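Local coordinates for protein L-ornithine N(5)-monooxygenase (Pseudomonas aeruginosa, PDB 3S5W) that catalyses the FAD- and NADPH-dependent N5-hydroxylation of L-ornithine, the first step toward hydroxamate siderophores such as pyoverdin, at residues Q161-S169 against L177-V185; G205-Y213 against D367-Y375. All coordinates share one frame; numbering follows the deposited sequence.

Contact 1 of 2, residues Q161-S169 against L177-V185. With PO4 (phosphate ion), chain D.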
loop_
_atom_site.group_PDB
_atom_site.type_symbol
_atom_site.label_atom_id
_atom_site.label_comp_id
_atom_site.label_asym_id
_atom_site.label_seq_id
_atom_site.Cartn_x
_atom_site.Cartn_y
_atom_site.Cartn_z
ATOM N N GLN A 161 17.485 16.088 27.139
ATOM C CA GLN A 161 16.260 15.319 26.837
ATOM C C GLN A 161 15.580 15.765 25.521
ATOM O O GLN A 161 15.499 16.959 25.227
ATOM C CB GLN A 161 15.248 15.410 27.996
ATOM C CG GLN A 161 15.832 15.361 29.427
ATOM C CD GLN A 161 15.992 13.956 29.988
ATOM O OE1 GLN A 161 16.714 13.116 29.434
ATOM N NE2 GLN A 161 15.330 13.700 31.116
ATOM N N VAL A 162 15.088 14.794 24.744
ATOM C CA VAL A 162 14.311 15.077 23.533
ATOM C C VAL A 162 12.881 15.463 23.927
ATOM O O VAL A 162 12.058 14.594 24.208
ATOM C CB VAL A 162 14.298 13.859 22.563
ATOM C CG1 VAL A 162 13.598 14.216 21.262
ATOM C CG2 VAL A 162 15.714 13.380 22.279
ATOM N N GLU A 163 12.599 16.761 23.956
ATOM C CA GLU A 163 11.302 17.270 24.404
ATOM C C GLU A 163 10.332 17.504 23.255
ATOM O O GLU A 163 9.145 17.695 23.470
ATOM C CB GLU A 163 11.459 18.592 25.176
ATOM C CG GLU A 163 12.392 18.552 26.399
ATOM C CD GLU A 163 11.867 17.712 27.562
ATOM O OE1 GLU A 163 10.708 17.239 27.518
ATOM O OE2 GLU A 163 12.637 17.523 28.530
ATOM N N ALA A 164 10.857 17.549 22.037
ATOM C CA ALA A 164 10.039 17.784 20.855
ATOM C C ALA A 164 10.795 17.319 19.615
ATOM O O ALA A 164 11.982 16.983 19.682
ATOM C CB ALA A 164 9.624 19.262 20.752
ATOM N N LEU A 165 10.098 17.269 18.488
ATOM C CA LEU A 165 10.704 16.819 17.260
ATOM C C LEU A 165 10.569 17.903 16.232
ATOM O O LEU A 165 9.566 18.600 16.195
ATOM C CB LEU A 165 10.040 15.507 16.769
ATOM C CG LEU A 165 10.230 14.252 17.626
ATOM C CD1 LEU A 165 9.230 13.185 17.187
ATOM C CD2 LEU A 165 11.677 13.719 17.567
ATOM N N ARG A 166 11.604 18.046 15.416
ATOM C CA ARG A 166 11.589 18.977 14.304
ATOM C C ARG A 166 11.239 18.175 13.063
ATOM O O ARG A 166 11.935 17.208 12.743
ATOM C CB ARG A 166 12.976 19.621 14.107
ATOM C CG ARG A 166 13.362 20.641 15.161
ATOM C CD ARG A 166 14.916 20.859 15.221
ATOM N NE ARG A 166 15.501 21.115 13.901
ATOM C CZ ARG A 166 15.517 22.299 13.293
ATOM N NH1 ARG A 166 14.994 23.358 13.891
ATOM N NH2 ARG A 166 16.061 22.431 12.085
ATOM N N VAL A 167 10.163 18.564 12.382
ATOM C CA VAL A 167 9.760 17.893 11.156
ATOM C C VAL A 167 10.122 18.796 9.988
ATOM O O VAL A 167 9.612 19.913 9.887
ATOM C CB VAL A 167 8.224 17.560 11.163
ATOM C CG1 VAL A 167 7.810 16.843 9.861
ATOM C CG2 VAL A 167 7.832 16.752 12.416
ATOM N N ILE A 168 10.997 18.311 9.113
ATOM C CA ILE A 168 11.476 19.077 7.981
ATOM C C ILE A 168 10.780 18.593 6.706
ATOM O O ILE A 168 10.897 17.432 6.338
ATOM C CB ILE A 168 13.041 18.936 7.788
ATOM C CG1 ILE A 168 13.841 19.582 8.936
ATOM C CG2 ILE A 168 13.467 19.632 6.501
ATOM C CD1 ILE A 168 13.771 18.923 10.258
ATOM N N SER A 169 10.082 19.488 6.032
ATOM C CA SER A 169 9.405 19.136 4.795
ATOM C C SER A 169 9.740 20.112 3.659
ATOM O O SER A 169 10.279 21.214 3.896
ATOM C CB SER A 169 7.883 19.028 5.024
ATOM O OG SER A 169 7.293 20.274 5.371
ATOM N N LEU A 177 10.085 23.690 4.877
ATOM C CA LEU A 177 9.285 24.037 6.037
ATOM C C LEU A 177 9.791 23.267 7.248
ATOM O O LEU A 177 10.171 22.098 7.139
ATOM C CB LEU A 177 7.803 23.740 5.777
ATOM C CG LEU A 177 6.980 24.713 4.906
ATOM C CD1 LEU A 177 7.033 24.355 3.425
ATOM C CD2 LEU A 177 5.533 24.681 5.343
ATOM N N VAL A 178 9.841 23.932 8.394
ATOM C CA VAL A 178 10.278 23.289 9.634
ATOM C C VAL A 178 9.172 23.510 10.650
ATOM O O VAL A 178 8.730 24.642 10.853
ATOM C CB VAL A 178 11.684 23.828 10.129
ATOM C CG1 VAL A 178 12.091 23.204 11.466
ATOM C CG2 VAL A 178 12.755 23.563 9.076
ATOM N N ARG A 179 8.675 22.424 11.238
ATOM C CA ARG A 179 7.620 22.487 12.247
ATOM C C ARG A 179 8.034 21.692 13.469
ATOM O O ARG A 179 8.861 20.783 13.394
ATOM C CB ARG A 179 6.288 21.926 11.714
ATOM C CG ARG A 179 5.615 22.729 10.628
ATOM C CD ARG A 179 4.303 22.036 10.301
ATOM N NE ARG A 179 3.577 22.658 9.199
ATOM C CZ ARG A 179 3.752 22.372 7.911
ATOM N NH1 ARG A 179 4.681 21.498 7.522
ATOM N NH2 ARG A 179 3.009 22.986 7.005
ATOM N N THR A 180 7.425 22.017 14.596
ATOM C CA THR A 180 7.768 21.410 15.841
ATOM C C THR A 180 6.563 20.638 16.401
ATOM O O THR A 180 5.435 21.107 16.312
ATOM C CB THR A 180 8.262 22.520 16.816
ATOM O OG1 THR A 180 9.472 23.058 16.280
ATOM C CG2 THR A 180 8.563 21.956 18.166
ATOM N N THR A 181 6.820 19.464 16.979
ATOM C CA THR A 181 5.750 18.584 17.477
ATOM C C THR A 181 6.128 17.757 18.707
ATOM O O THR A 181 7.269 17.324 18.833
ATOM C CB THR A 181 5.228 17.627 16.332
ATOM O OG1 THR A 181 4.063 16.924 16.790
ATOM C CG2 THR A 181 6.290 16.611 15.922
ATOM N N ARG A 182 5.160 17.526 19.597
ATOM C CA ARG A 182 5.319 16.621 20.759
ATOM C C ARG A 182 5.298 15.108 20.398
ATOM O O ARG A 182 5.803 14.258 21.147
ATOM C CB ARG A 182 4.227 16.896 21.827
ATOM C CG ARG A 182 4.099 18.379 22.261
ATOM C CD ARG A 182 3.005 18.595 23.297
ATOM N NE ARG A 182 3.094 19.928 23.909
ATOM C CZ ARG A 182 2.446 21.021 23.488
ATOM N NH1 ARG A 182 1.630 20.970 22.432
ATOM N NH2 ARG A 182 2.603 22.173 24.135
ATOM N N ALA A 183 4.710 14.775 19.251
ATOM C CA ALA A 183 4.509 13.375 18.857
ATOM C C ALA A 183 4.426 13.266 17.329
ATOM O O ALA A 183 4.051 14.232 16.642
ATOM C CB ALA A 183 3.228 12.823 19.499
ATOM N N LEU A 184 4.777 12.089 16.822
ATOM C CA LEU A 184 4.862 11.821 15.400
ATOM C C LEU A 184 4.184 10.498 15.067
ATOM O O LEU A 184 4.344 9.519 15.796
ATOM C CB LEU A 184 6.326 11.713 14.975
ATOM C CG LEU A 184 6.687 11.563 13.492
ATOM C CD1 LEU A 184 6.420 12.829 12.658
ATOM C CD2 LEU A 184 8.150 11.170 13.385
ATOM N N VAL A 185 3.466 10.469 13.942
ATOM C CA VAL A 185 2.964 9.177 13.432
ATOM C C VAL A 185 3.459 8.991 11.987
ATOM O O VAL A 185 3.246 9.836 11.141
ATOM C CB VAL A 185 1.429 8.995 13.650
ATOM C CG1 VAL A 185 0.628 10.075 12.928
ATOM C CG2 VAL A 185 0.959 7.588 13.194
HETATM P P PO4 D . 1.015 25.564 8.949
HETATM O O1 PO4 D . -0.191 25.316 9.826
HETATM O O2 PO4 D . 2.217 25.009 9.681
HETATM O O3 PO4 D . 1.145 27.056 8.718
HETATM O O4 PO4 D . 0.883 24.912 7.585
HETATM O O HOH W 1 7.200 20.499 8.237
#
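L177 meets S169 where the two strands of an antiparallel beta hairpin, 161-171 and 176-181, approach their turn. The short axes run at 156° and come within 4.6 Å, and six backbone hydrogen bonds define the register: L177 pairs with S169, R179 with V167 and T181 with L165, each through two bonds. Beside the L177 pair, S169 OG rests 3.5 Å from L177 CB. V178, in the non-hydrogen-bonded pair with I168, turns to the other face of the sheet. Its CG1 lies over one face of the R166 guanidinium, 3.8 Å from R166 NH1, while CG2 runs beside I168 CG1; the bend of R166 at chi3 (50°) lays the group there, and E154 forms a salt bridge with its NE. R179 stretches out from CG to NE and uses the guanidinium edge for a phosphate ion, probably from the crystallisation liquor: NE donates to O2 and NH2 to O4 of the phosphate, the latter at 171°. Its NH1 is engaged separately, in a salt bridge with E148, which also hydrogen-bonds S169 OG. One water donates to V167 O and S169 OG and accepts from R179 NH1 at 2.8 Å. T180 lies on the side of the sheet that carries R166 and sets its CG2 against A164 CB. At T181 the methyl CG2 packs 3.8 Å from V167 CG2, and OG1 donates to A183 O across the break between strands 176-181 and 183-186. L184 then crosses L165 at about a right angle, L184 CB 3.9 Å from L165 CD1.

Contact 2 of 2, residues G205-Y213 against D367-Y375. With NAP (NADP nicotinamide-adenine-dinucleotide phosphate), chain F.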
loop_
_atom_site.group_PDB
_atom_site.type_symbol
_atom_site.label_atom_id
_atom_site.label_comp_id
_atom_site.label_asym_id
_atom_site.label_seq_id
_atom_site.Cartn_x
_atom_site.Cartn_y
_atom_site.Cartn_z
ATOM N N GLY A 205 12.860 5.047 -19.208
ATOM C CA GLY A 205 11.389 5.179 -19.183
ATOM C C GLY A 205 10.614 3.944 -19.667
ATOM O O GLY A 205 9.410 3.821 -19.414
ATOM N N ARG A 206 11.300 3.066 -20.398
ATOM C CA ARG A 206 10.730 1.788 -20.890
ATOM C C ARG A 206 10.513 0.718 -19.794
ATOM O O ARG A 206 9.849 -0.289 -20.030
ATOM C CB ARG A 206 11.620 1.222 -22.007
ATOM C CG ARG A 206 11.633 2.164 -23.224
ATOM C CD ARG A 206 12.637 1.751 -24.261
ATOM N NE ARG A 206 14.017 1.791 -23.763
ATOM C CZ ARG A 206 15.073 1.514 -24.525
ATOM N NH1 ARG A 206 14.890 1.214 -25.810
ATOM N NH2 ARG A 206 16.299 1.534 -24.014
ATOM N N VAL A 207 11.123 0.925 -18.632
ATOM C CA VAL A 207 11.000 0.017 -17.496
ATOM C C VAL A 207 10.376 0.780 -16.349
ATOM O O VAL A 207 10.871 1.841 -15.961
ATOM C CB VAL A 207 12.392 -0.555 -17.065
ATOM C CG1 VAL A 207 12.252 -1.525 -15.875
ATOM C CG2 VAL A 207 13.042 -1.280 -18.243
ATOM N N PHE A 208 9.273 0.284 -15.825
ATOM C CA PHE A 208 8.590 0.991 -14.747
ATOM C C PHE A 208 7.840 0.056 -13.854
ATOM O O PHE A 208 7.388 -0.991 -14.311
ATOM C CB PHE A 208 7.633 2.084 -15.294
ATOM C CG PHE A 208 6.645 1.601 -16.322
ATOM C CD1 PHE A 208 6.981 1.544 -17.678
ATOM C CD2 PHE A 208 5.362 1.246 -15.948
ATOM C CE1 PHE A 208 6.051 1.133 -18.631
ATOM C CE2 PHE A 208 4.424 0.831 -16.901
ATOM C CZ PHE A 208 4.760 0.784 -18.234
ATOM N N HIS A 209 7.724 0.435 -12.592
ATOM C CA HIS A 209 7.003 -0.360 -11.597
ATOM C C HIS A 209 5.495 -0.140 -11.784
ATOM O O HIS A 209 5.052 0.947 -12.231
ATOM C CB HIS A 209 7.470 -0.000 -10.168
ATOM C CG HIS A 209 6.809 -0.791 -9.081
ATOM N ND1 HIS A 209 7.316 -1.985 -8.592
ATOM C CD2 HIS A 209 5.697 -0.540 -8.360
ATOM C CE1 HIS A 209 6.536 -2.432 -7.620
ATOM N NE2 HIS A 209 5.560 -1.561 -7.450
ATOM N N HIS A 210 4.723 -1.188 -11.485
ATOM C CA HIS A 210 3.277 -1.152 -11.672
ATOM C C HIS A 210 2.641 0.057 -10.957
ATOM O O HIS A 210 1.610 0.552 -11.414
ATOM C CB HIS A 210 2.636 -2.454 -11.176
ATOM C CG HIS A 210 1.141 -2.451 -11.246
ATOM N ND1 HIS A 210 0.348 -2.249 -10.134
ATOM C CD2 HIS A 210 0.294 -2.624 -12.289
ATOM C CE1 HIS A 210 -0.928 -2.306 -10.490
ATOM N NE2 HIS A 210 -0.986 -2.521 -11.791
ATOM N N SER A 211 3.230 0.501 -9.841
ATOM C CA SER A 211 2.743 1.683 -9.105
ATOM C C SER A 211 2.675 2.949 -9.988
ATOM O O SER A 211 1.962 3.882 -9.645
ATOM C CB SER A 211 3.604 1.959 -7.851
ATOM O OG SER A 211 4.955 2.237 -8.265
ATOM N N GLN A 212 3.404 2.966 -11.112
ATOM C CA GLN A 212 3.363 4.089 -12.070
ATOM C C GLN A 212 2.679 3.750 -13.398
ATOM O O GLN A 212 2.858 4.445 -14.404
ATOM C CB GLN A 212 4.793 4.626 -12.295
ATOM C CG GLN A 212 5.312 5.345 -11.049
ATOM C CD GLN A 212 4.574 6.659 -10.787
ATOM O OE1 GLN A 212 3.735 6.737 -9.896
ATOM N NE2 GLN A 212 4.862 7.690 -11.602
ATOM N N TYR A 213 1.866 2.692 -13.397
ATOM C CA TYR A 213 1.350 2.127 -14.655
ATOM C C TYR A 213 0.666 3.176 -15.557
ATOM O O TYR A 213 1.010 3.329 -16.734
ATOM C CB TYR A 213 0.384 0.968 -14.321
ATOM C CG TYR A 213 -0.290 0.354 -15.502
ATOM C CD1 TYR A 213 -1.541 0.838 -15.951
ATOM C CD2 TYR A 213 0.303 -0.725 -16.190
ATOM C CE1 TYR A 213 -2.182 0.266 -17.073
ATOM C CE2 TYR A 213 -0.340 -1.307 -17.310
ATOM C CZ TYR A 213 -1.585 -0.810 -17.732
ATOM O OH TYR A 213 -2.217 -1.352 -18.814
ATOM N N ASP A 367 9.271 -3.591 -25.894
ATOM C CA ASP A 367 9.119 -2.163 -26.025
ATOM C C ASP A 367 9.010 -1.519 -24.644
ATOM O O ASP A 367 9.408 -0.370 -24.455
ATOM C CB ASP A 367 7.882 -1.843 -26.873
ATOM C CG ASP A 367 8.055 -2.251 -28.330
ATOM O OD1 ASP A 367 7.400 -3.212 -28.799
ATOM O OD2 ASP A 367 8.868 -1.615 -29.015
ATOM N N ALA A 368 8.478 -2.282 -23.681
ATOM C CA ALA A 368 8.321 -1.844 -22.303
ATOM C C ALA A 368 8.345 -3.047 -21.352
ATOM O O ALA A 368 8.039 -4.195 -21.753
ATOM C CB ALA A 368 7.014 -1.024 -22.132
ATOM N N VAL A 369 8.770 -2.804 -20.125
ATOM C CA VAL A 369 8.769 -3.822 -19.088
ATOM C C VAL A 369 8.078 -3.237 -17.837
ATOM O O VAL A 369 8.525 -2.233 -17.262
ATOM C CB VAL A 369 10.187 -4.351 -18.734
ATOM C CG1 VAL A 369 10.127 -5.397 -17.619
ATOM C CG2 VAL A 369 10.933 -4.863 -19.987
ATOM N N ILE A 370 6.995 -3.881 -17.423
ATOM C CA ILE A 370 6.281 -3.488 -16.224
ATOM C C ILE A 370 6.709 -4.423 -15.089
ATOM O O ILE A 370 6.592 -5.654 -15.187
ATOM C CB ILE A 370 4.733 -3.547 -16.440
ATOM C CG1 ILE A 370 4.346 -2.743 -17.705
ATOM C CG2 ILE A 370 3.956 -3.173 -15.147
ATOM C CD1 ILE A 370 2.828 -2.844 -18.081
ATOM N N LEU A 371 7.195 -3.828 -14.015
ATOM C CA LEU A 371 7.577 -4.556 -12.808
ATOM C C LEU A 371 6.385 -4.595 -11.847
ATOM O O LEU A 371 6.115 -3.642 -11.151
ATOM C CB LEU A 371 8.797 -3.891 -12.152
ATOM C CG LEU A 371 9.988 -3.693 -13.098
ATOM C CD1 LEU A 371 11.162 -2.965 -12.349
ATOM C CD2 LEU A 371 10.444 -5.017 -13.624
ATOM N N ALA A 372 5.656 -5.712 -11.841
ATOM C CA ALA A 372 4.499 -5.865 -10.957
ATOM C C ALA A 372 4.968 -6.711 -9.778
ATOM O O ALA A 372 4.440 -7.811 -9.493
ATOM C CB ALA A 372 3.338 -6.528 -11.740
ATOM N N THR A 373 5.973 -6.180 -9.078
ATOM C CA THR A 373 6.809 -6.980 -8.163
ATOM C C THR A 373 6.579 -6.584 -6.712
ATOM O O THR A 373 7.326 -7.008 -5.798
ATOM C CB THR A 373 8.325 -6.892 -8.562
ATOM O OG1 THR A 373 8.644 -5.530 -8.854
ATOM C CG2 THR A 373 8.598 -7.702 -9.838
ATOM N N GLY A 374 5.550 -5.760 -6.473
ATOM C CA GLY A 374 5.139 -5.488 -5.084
ATOM C C GLY A 374 5.994 -4.460 -4.359
ATOM O O GLY A 374 6.627 -3.638 -4.987
ATOM N N TYR A 375 5.983 -4.498 -3.025
ATOM C CA TYR A 375 6.481 -3.355 -2.221
ATOM C C TYR A 375 7.276 -3.901 -1.065
ATOM O O TYR A 375 7.054 -5.040 -0.639
ATOM C CB TYR A 375 5.318 -2.463 -1.685
ATOM C CG TYR A 375 4.488 -1.881 -2.786
ATOM C CD1 TYR A 375 3.547 -2.676 -3.454
ATOM C CD2 TYR A 375 4.672 -0.565 -3.225
ATOM C CE1 TYR A 375 2.803 -2.172 -4.519
ATOM C CE2 TYR A 375 3.915 -0.047 -4.294
ATOM C CZ TYR A 375 2.985 -0.857 -4.909
ATOM O OH TYR A 375 2.264 -0.378 -5.946
HETATM P PA NAP F . 2.886 -9.345 -4.247
HETATM O O1A NAP F . 1.738 -10.167 -3.845
HETATM O O2A NAP F . 3.922 -9.222 -3.240
HETATM O O5B NAP F . 3.359 -9.896 -5.658
HETATM C C5B NAP F . 4.682 -9.695 -5.991
HETATM C C4B NAP F . 4.868 -10.515 -7.250
HETATM O O4B NAP F . 6.126 -10.118 -7.718
HETATM C C3B NAP F . 4.923 -12.015 -6.932
HETATM O O3B NAP F . 4.436 -12.670 -8.096
HETATM C C2B NAP F . 6.443 -12.211 -6.794
HETATM O O2B NAP F . 6.834 -13.494 -7.190
HETATM C C1B NAP F . 7.002 -11.208 -7.832
HETATM N N9A NAP F . 8.389 -10.859 -7.486
HETATM C C8A NAP F . 8.824 -10.212 -6.348
HETATM N N7A NAP F . 10.169 -10.090 -6.391
HETATM C C5A NAP F . 10.594 -10.674 -7.524
HETATM C C6A NAP F . 11.870 -10.862 -8.059
HETATM N N6A NAP F . 12.944 -10.441 -7.402
HETATM N N1A NAP F . 11.989 -11.510 -9.253
HETATM C C2A NAP F . 10.905 -11.971 -9.949
HETATM N N3A NAP F . 9.632 -11.790 -9.423
HETATM C C4A NAP F . 9.492 -11.168 -8.225
HETATM O O3 NAP F . 2.415 -7.888 -4.760
HETATM P PN NAP F . 1.104 -7.337 -5.567
HETATM O O1N NAP F . 1.401 -5.892 -5.848
HETATM O O2N NAP F . 0.720 -8.206 -6.726
HETATM O O5D NAP F . 0.069 -7.457 -4.340
HETATM C C5D NAP F . -1.248 -7.963 -4.302
HETATM C C4D NAP F . -1.851 -7.049 -3.241
HETATM O O4D NAP F . -3.215 -6.752 -3.377
HETATM C C3D NAP F . -1.757 -7.482 -1.786
HETATM O O3D NAP F . -0.423 -7.622 -1.361
HETATM C C2D NAP F . -2.555 -6.337 -1.141
HETATM O O2D NAP F . -1.812 -5.207 -0.701
HETATM C C1D NAP F . -3.500 -5.905 -2.270
HETATM P P2B NAP F . 7.205 -14.682 -6.154
HETATM O O1X NAP F . 7.985 -15.627 -7.059
HETATM O O2X NAP F . 5.850 -15.190 -5.700
HETATM O O3X NAP F . 7.987 -14.103 -5.001
#
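The H209 ring has L371 O over one face, 3.3 Å from its ND1 but at an angle too poor for a hydrogen bond. Its in-plane edge points at the face of Y375, with H209 NE2 3.7 Å from Y375 CZ. Centroids 5.1 Å apart and planes at 79° identify a T-shaped pair. H209 reaches Y375 because its CG stands anti to the backbone N (chi1 -179°), which carries the imidazole across L371 O to the ring of Y375. At the edge of the Y375 ring lies O1N of the bound NADP; the same tyrosine also touches FAD. Its OH, 3.3 Å from S211 CB, is buried without a polar partner in the model.

F208 offers one face to V369 O, and the ring also stacks with that of H216. F208 and I370 lie side by side, F208 CZ 3.6 Å from I370 CG1. I370 CD1 in turn meets the edge of the Y213 ring, whose OH is hydrogen-bonded to D245. These residues belong to parallel strands 207-209 and 368-371 of the five-stranded sheet in a Rossmann-like NADP-binding domain. Segment axes 4.6 Å apart at 21°, and four backbone bonds from V369 N to R206 O through H210 N to L371 O, fix the register. Beyond L371 the chain runs against the cofactor: T373 CA is 3.2 Å from NADP O4B, and G374 CA packs 3.6 Å from the bridging O3.

In the fold
Both segments of contact 1 precede those of contact 2 in the sequence, and their centres lie 35 Å apart, the nearest atoms being about 18 Å from each other. They share no sheet. The hairpin of contact 1 belongs to the mixed sheet that also holds strands 30-36 and 61-65, beside the FAD site: V167 neighbours V150, an FAD-binding residue. Contact 2 joins the outermost strand 207-209 of the parallel five-stranded sheet to strand 368-371, which also pairs with 228-233. Contact 2 reaches both cofactors, since A372, T373 and G374 line the NADP pocket and Y375 belongs to the FAD pocket, consistent with a position where the two nucleotide-binding regions meet.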